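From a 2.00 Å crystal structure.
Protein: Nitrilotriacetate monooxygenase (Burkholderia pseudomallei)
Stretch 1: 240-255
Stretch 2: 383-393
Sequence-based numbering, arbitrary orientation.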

# COMPACT_ATOMS: atom_id res chain seq x y z
N GLY A 240 -14.34 10.02 -20.14
CA GLY A 240 -15.06 9.80 -21.39
C GLY A 240 -16.16 10.80 -21.73
O GLY A 240 -16.82 10.67 -22.78
N SER A 241 -16.36 11.80 -20.88
CA SER A 241 -17.48 12.71 -21.11
C SER A 241 -17.17 13.71 -22.21
O SER A 241 -16.02 14.16 -22.35
CB SER A 241 -17.87 13.43 -19.82
OG SER A 241 -18.28 12.46 -18.87
N THR A 242 -18.18 14.02 -23.01
CA THR A 242 -18.16 15.20 -23.87
C THR A 242 -18.32 16.42 -22.96
O THR A 242 -18.62 16.27 -21.78
CB THR A 242 -19.34 15.21 -24.85
OG1 THR A 242 -20.57 15.28 -24.11
CG2 THR A 242 -19.33 13.97 -25.76
N PHE A 243 -18.14 17.61 -23.51
CA PHE A 243 -18.36 18.85 -22.77
C PHE A 243 -19.79 18.93 -22.19
O PHE A 243 -19.98 19.19 -21.01
CB PHE A 243 -18.09 20.05 -23.68
CG PHE A 243 -18.56 21.36 -23.13
CD1 PHE A 243 -19.76 21.91 -23.55
CD2 PHE A 243 -17.81 22.03 -22.18
CE1 PHE A 243 -20.21 23.14 -23.02
CE2 PHE A 243 -18.25 23.24 -21.64
CZ PHE A 243 -19.47 23.79 -22.08
N ASP A 244 -20.80 18.67 -23.02
CA ASP A 244 -22.20 18.78 -22.58
C ASP A 244 -22.50 17.80 -21.44
O ASP A 244 -23.18 18.15 -20.46
CB ASP A 244 -23.13 18.49 -23.76
CG ASP A 244 -23.21 19.64 -24.74
OD1 ASP A 244 -23.07 20.80 -24.34
OD2 ASP A 244 -23.47 19.37 -25.91
N GLU A 245 -21.99 16.59 -21.57
CA GLU A 245 -22.10 15.58 -20.51
C GLU A 245 -21.43 16.02 -19.21
O GLU A 245 -22.00 15.89 -18.13
CB GLU A 245 -21.46 14.28 -20.96
CG GLU A 245 -22.34 13.55 -21.95
CD GLU A 245 -21.68 12.32 -22.49
OE1 GLU A 245 -20.47 12.12 -22.23
OE2 GLU A 245 -22.36 11.54 -23.17
N ALA A 246 -20.22 16.56 -19.34
CA ALA A 246 -19.45 17.02 -18.17
C ALA A 246 -20.16 18.16 -17.47
O ALA A 246 -20.17 18.24 -16.24
CB ALA A 246 -18.07 17.45 -18.60
N ARG A 247 -20.77 19.04 -18.24
CA ARG A 247 -21.48 20.15 -17.67
C ARG A 247 -22.71 19.68 -16.88
O ARG A 247 -23.01 20.20 -15.81
CB ARG A 247 -21.89 21.08 -18.79
CG ARG A 247 -22.59 22.28 -18.35
CD ARG A 247 -22.84 23.15 -19.56
NE ARG A 247 -22.50 24.52 -19.27
CZ ARG A 247 -22.60 25.51 -20.14
NH1 ARG A 247 -23.06 25.28 -21.38
NH2 ARG A 247 -22.27 26.73 -19.76
N VAL A 248 -23.42 18.69 -17.41
CA VAL A 248 -24.57 18.12 -16.68
C VAL A 248 -24.07 17.44 -15.41
O VAL A 248 -24.63 17.65 -14.35
CB VAL A 248 -25.38 17.13 -17.53
CG1 VAL A 248 -26.41 16.38 -16.66
CG2 VAL A 248 -26.07 17.88 -18.71
N PHE A 249 -23.00 16.67 -15.52
CA PHE A 249 -22.42 15.99 -14.38
C PHE A 249 -22.02 16.99 -13.31
O PHE A 249 -22.36 16.81 -12.14
CB PHE A 249 -21.24 15.14 -14.81
CG PHE A 249 -20.64 14.34 -13.71
CD1 PHE A 249 -21.31 13.25 -13.19
CD2 PHE A 249 -19.40 14.67 -13.19
CE1 PHE A 249 -20.75 12.49 -12.17
CE2 PHE A 249 -18.84 13.92 -12.18
CZ PHE A 249 -19.52 12.84 -11.67
N TYR A 250 -21.32 18.05 -13.72
CA TYR A 250 -20.88 19.09 -12.80
C TYR A 250 -22.07 19.65 -12.02
O TYR A 250 -22.02 19.74 -10.80
CB TYR A 250 -20.15 20.20 -13.58
CG TYR A 250 -19.53 21.32 -12.75
CD1 TYR A 250 -20.28 22.41 -12.33
CD2 TYR A 250 -18.17 21.33 -12.50
CE1 TYR A 250 -19.69 23.45 -11.59
CE2 TYR A 250 -17.57 22.37 -11.79
CZ TYR A 250 -18.34 23.43 -11.34
OH TYR A 250 -17.74 24.44 -10.61
N ARG A 251 -23.15 20.00 -12.73
CA ARG A 251 -24.36 20.58 -12.12
C ARG A 251 -25.05 19.64 -11.15
O ARG A 251 -25.49 20.06 -10.09
CB ARG A 251 -25.36 21.04 -13.21
CG ARG A 251 -24.88 22.27 -14.00
CD ARG A 251 -26.01 23.03 -14.72
NE ARG A 251 -26.46 22.36 -15.93
CZ ARG A 251 -27.51 21.55 -16.02
NH1 ARG A 251 -28.28 21.27 -14.96
NH2 ARG A 251 -27.81 21.00 -17.20
N ARG A 252 -25.12 18.36 -11.51
CA ARG A 252 -25.75 17.35 -10.65
C ARG A 252 -24.97 17.10 -9.36
O ARG A 252 -25.57 16.99 -8.28
CB ARG A 252 -25.95 16.03 -11.41
CG ARG A 252 -26.87 16.16 -12.60
CD ARG A 252 -26.96 14.86 -13.39
NE ARG A 252 -27.67 13.83 -12.64
CZ ARG A 252 -27.65 12.53 -12.95
NH1 ARG A 252 -26.91 12.10 -13.97
NH2 ARG A 252 -28.34 11.66 -12.22
N VAL A 253 -23.63 17.03 -9.47
CA VAL A 253 -22.78 16.78 -8.30
C VAL A 253 -22.88 17.97 -7.32
O VAL A 253 -23.05 17.80 -6.10
CB VAL A 253 -21.32 16.56 -8.70
CG1 VAL A 253 -20.38 16.67 -7.44
CG2 VAL A 253 -21.17 15.20 -9.44
N LYS A 254 -22.82 19.18 -7.86
CA LYS A 254 -22.93 20.37 -7.03
C LYS A 254 -24.30 20.46 -6.35
O LYS A 254 -24.38 20.75 -5.15
CB LYS A 254 -22.62 21.63 -7.83
CG LYS A 254 -21.17 21.68 -8.36
CD LYS A 254 -20.13 22.19 -7.38
CE LYS A 254 -18.74 22.20 -8.08
NZ LYS A 254 -17.59 22.70 -7.31
N ALA A 255 -25.38 20.19 -7.09
CA ALA A 255 -26.73 20.21 -6.47
C ALA A 255 -26.87 19.09 -5.43
O ALA A 255 -27.47 19.28 -4.37
CB ALA A 255 -27.83 20.08 -7.54
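Stretch 2 (383-393) IRWVDEGAADG

Stretch 2 lies along one side of the helix 243-255 as the end of a helix followed by an irregular loop, making a contact that is aromatic and apolar at the start and polar and charged farther on. Residues 383-387 are helical and run in broadly the same direction as the first helix, the axes crossing at -33° with a closest approach of 11.0 Å. That spacing leaves room for large side chains. Phe-243 turns an edge toward the face of Trp-385, with 5.2 Å between its ring centroid and that of the indole five-membered ring and planes at 69°. Over a face of the same phenyl ring lies the guanidinium of Arg-384, a cation-pi contact with CZ 4.0 Å from the Phe-243 ring centroid. Ala-246 is small enough to let Trp-385 close in, CB to CZ3 being 3.5 Å.

From Glu-388 the chain leaves helical geometry. Gly-389 takes a positive phi of 83°, which favours glycine, and its O lies over one face of the Tyr-250 ring, 3.1 Å from CG. The nearest CA atoms across the contact are those of Arg-247 and Ala-390, 4.1 Å apart; the short side chain of Ala-390 packs its CB 3.9 Å from Ala-246 CB. A water bridges the two stretches, donating to Ala-246 O at 2.8 Å and to Ala-390 O at 2.7 Å.

Longer side chains hold the loop by its polar groups. Arg-247 reaches Glu-388 O through weak hydrogen bonds from NE (2.9 Å) and NH2 (2.8 Å), and its NH2 forms a salt bridge with Glu-388 OE1 at 3.3 Å. Farther along, Asp-392 uses both carboxylate oxygens: Tyr-250 OH donates to OD1 at 2.6 Å, while Lys-254 NZ, one helical turn on, makes a salt bridge to OD2 at 2.8 Å.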

# COMPACT_ATOMS: atom_id res chain seq x y z
N ILE A 383 -9.78 26.09 -20.67
CA ILE A 383 -10.34 27.33 -20.12
C ILE A 383 -11.84 27.36 -20.37
O ILE A 383 -12.60 27.73 -19.49
CB ILE A 383 -9.67 28.57 -20.72
CG1 ILE A 383 -8.27 28.74 -20.10
CG2 ILE A 383 -10.58 29.83 -20.55
CD1 ILE A 383 -7.29 29.66 -20.88
N ARG A 384 -12.26 26.94 -21.55
CA ARG A 384 -13.68 26.89 -21.87
C ARG A 384 -14.44 25.98 -20.90
O ARG A 384 -15.51 26.38 -20.38
CB ARG A 384 -13.90 26.42 -23.31
CG ARG A 384 -15.36 26.30 -23.70
CD ARG A 384 -15.56 26.02 -25.17
NE ARG A 384 -15.52 24.60 -25.44
CZ ARG A 384 -16.57 23.79 -25.50
NH1 ARG A 384 -17.79 24.24 -25.28
NH2 ARG A 384 -16.39 22.49 -25.77
N TRP A 385 -13.91 24.78 -20.65
CA TRP A 385 -14.57 23.84 -19.73
C TRP A 385 -14.73 24.43 -18.33
O TRP A 385 -15.75 24.25 -17.69
CB TRP A 385 -13.80 22.51 -19.63
CG TRP A 385 -14.04 21.59 -20.80
CD1 TRP A 385 -13.98 21.91 -22.12
CD2 TRP A 385 -14.38 20.20 -20.74
NE1 TRP A 385 -14.26 20.82 -22.89
CE2 TRP A 385 -14.52 19.75 -22.07
CE3 TRP A 385 -14.57 19.28 -19.69
CZ2 TRP A 385 -14.84 18.43 -22.39
CZ3 TRP A 385 -14.90 17.96 -20.01
CH2 TRP A 385 -15.02 17.55 -21.35
N VAL A 386 -13.72 25.16 -17.89
CA VAL A 386 -13.74 25.79 -16.55
C VAL A 386 -14.65 27.03 -16.53
O VAL A 386 -15.51 27.15 -15.65
CB VAL A 386 -12.31 26.10 -16.06
CG1 VAL A 386 -12.32 26.93 -14.76
CG2 VAL A 386 -11.56 24.79 -15.83
N ASP A 387 -14.52 27.91 -17.52
CA ASP A 387 -15.40 29.09 -17.63
C ASP A 387 -16.87 28.72 -17.64
O ASP A 387 -17.69 29.42 -17.05
CB ASP A 387 -15.15 29.86 -18.93
CG ASP A 387 -13.93 30.75 -18.88
OD1 ASP A 387 -13.29 30.91 -17.82
OD2 ASP A 387 -13.64 31.29 -19.96
N GLU A 388 -17.21 27.63 -18.34
CA GLU A 388 -18.60 27.32 -18.63
C GLU A 388 -19.19 26.31 -17.68
O GLU A 388 -20.32 25.85 -17.89
CB GLU A 388 -18.74 26.89 -20.10
CG GLU A 388 -18.33 27.97 -21.10
CD GLU A 388 -19.07 29.29 -20.87
OE1 GLU A 388 -20.31 29.21 -20.79
OE2 GLU A 388 -18.43 30.37 -20.79
N GLY A 389 -18.46 25.94 -16.63
CA GLY A 389 -19.03 25.09 -15.57
C GLY A 389 -19.02 23.60 -15.83
O GLY A 389 -19.94 22.90 -15.44
N ALA A 390 -17.98 23.09 -16.50
CA ALA A 390 -17.83 21.64 -16.67
C ALA A 390 -16.70 21.09 -15.81
O ALA A 390 -16.57 19.87 -15.68
CB ALA A 390 -17.57 21.29 -18.11
N ALA A 391 -15.90 21.97 -15.21
CA ALA A 391 -14.70 21.52 -14.49
C ALA A 391 -14.21 22.59 -13.50
O ALA A 391 -14.36 23.77 -13.75
CB ALA A 391 -13.60 21.18 -15.48
N ASP A 392 -13.69 22.15 -12.36
CA ASP A 392 -12.93 22.99 -11.42
C ASP A 392 -11.43 22.73 -11.60
O ASP A 392 -10.58 23.40 -11.00
CB ASP A 392 -13.29 22.65 -9.97
CG ASP A 392 -14.74 22.95 -9.64
OD1 ASP A 392 -15.22 23.99 -10.10
OD2 ASP A 392 -15.40 22.14 -8.94
N GLY A 393 -11.13 21.71 -12.38
CA GLY A 393 -9.79 21.21 -12.58
C GLY A 393 -9.90 19.98 -13.46
O GLY A 393 -11.01 19.64 -13.89
O HOH W 1 -17.72 17.51 -15.14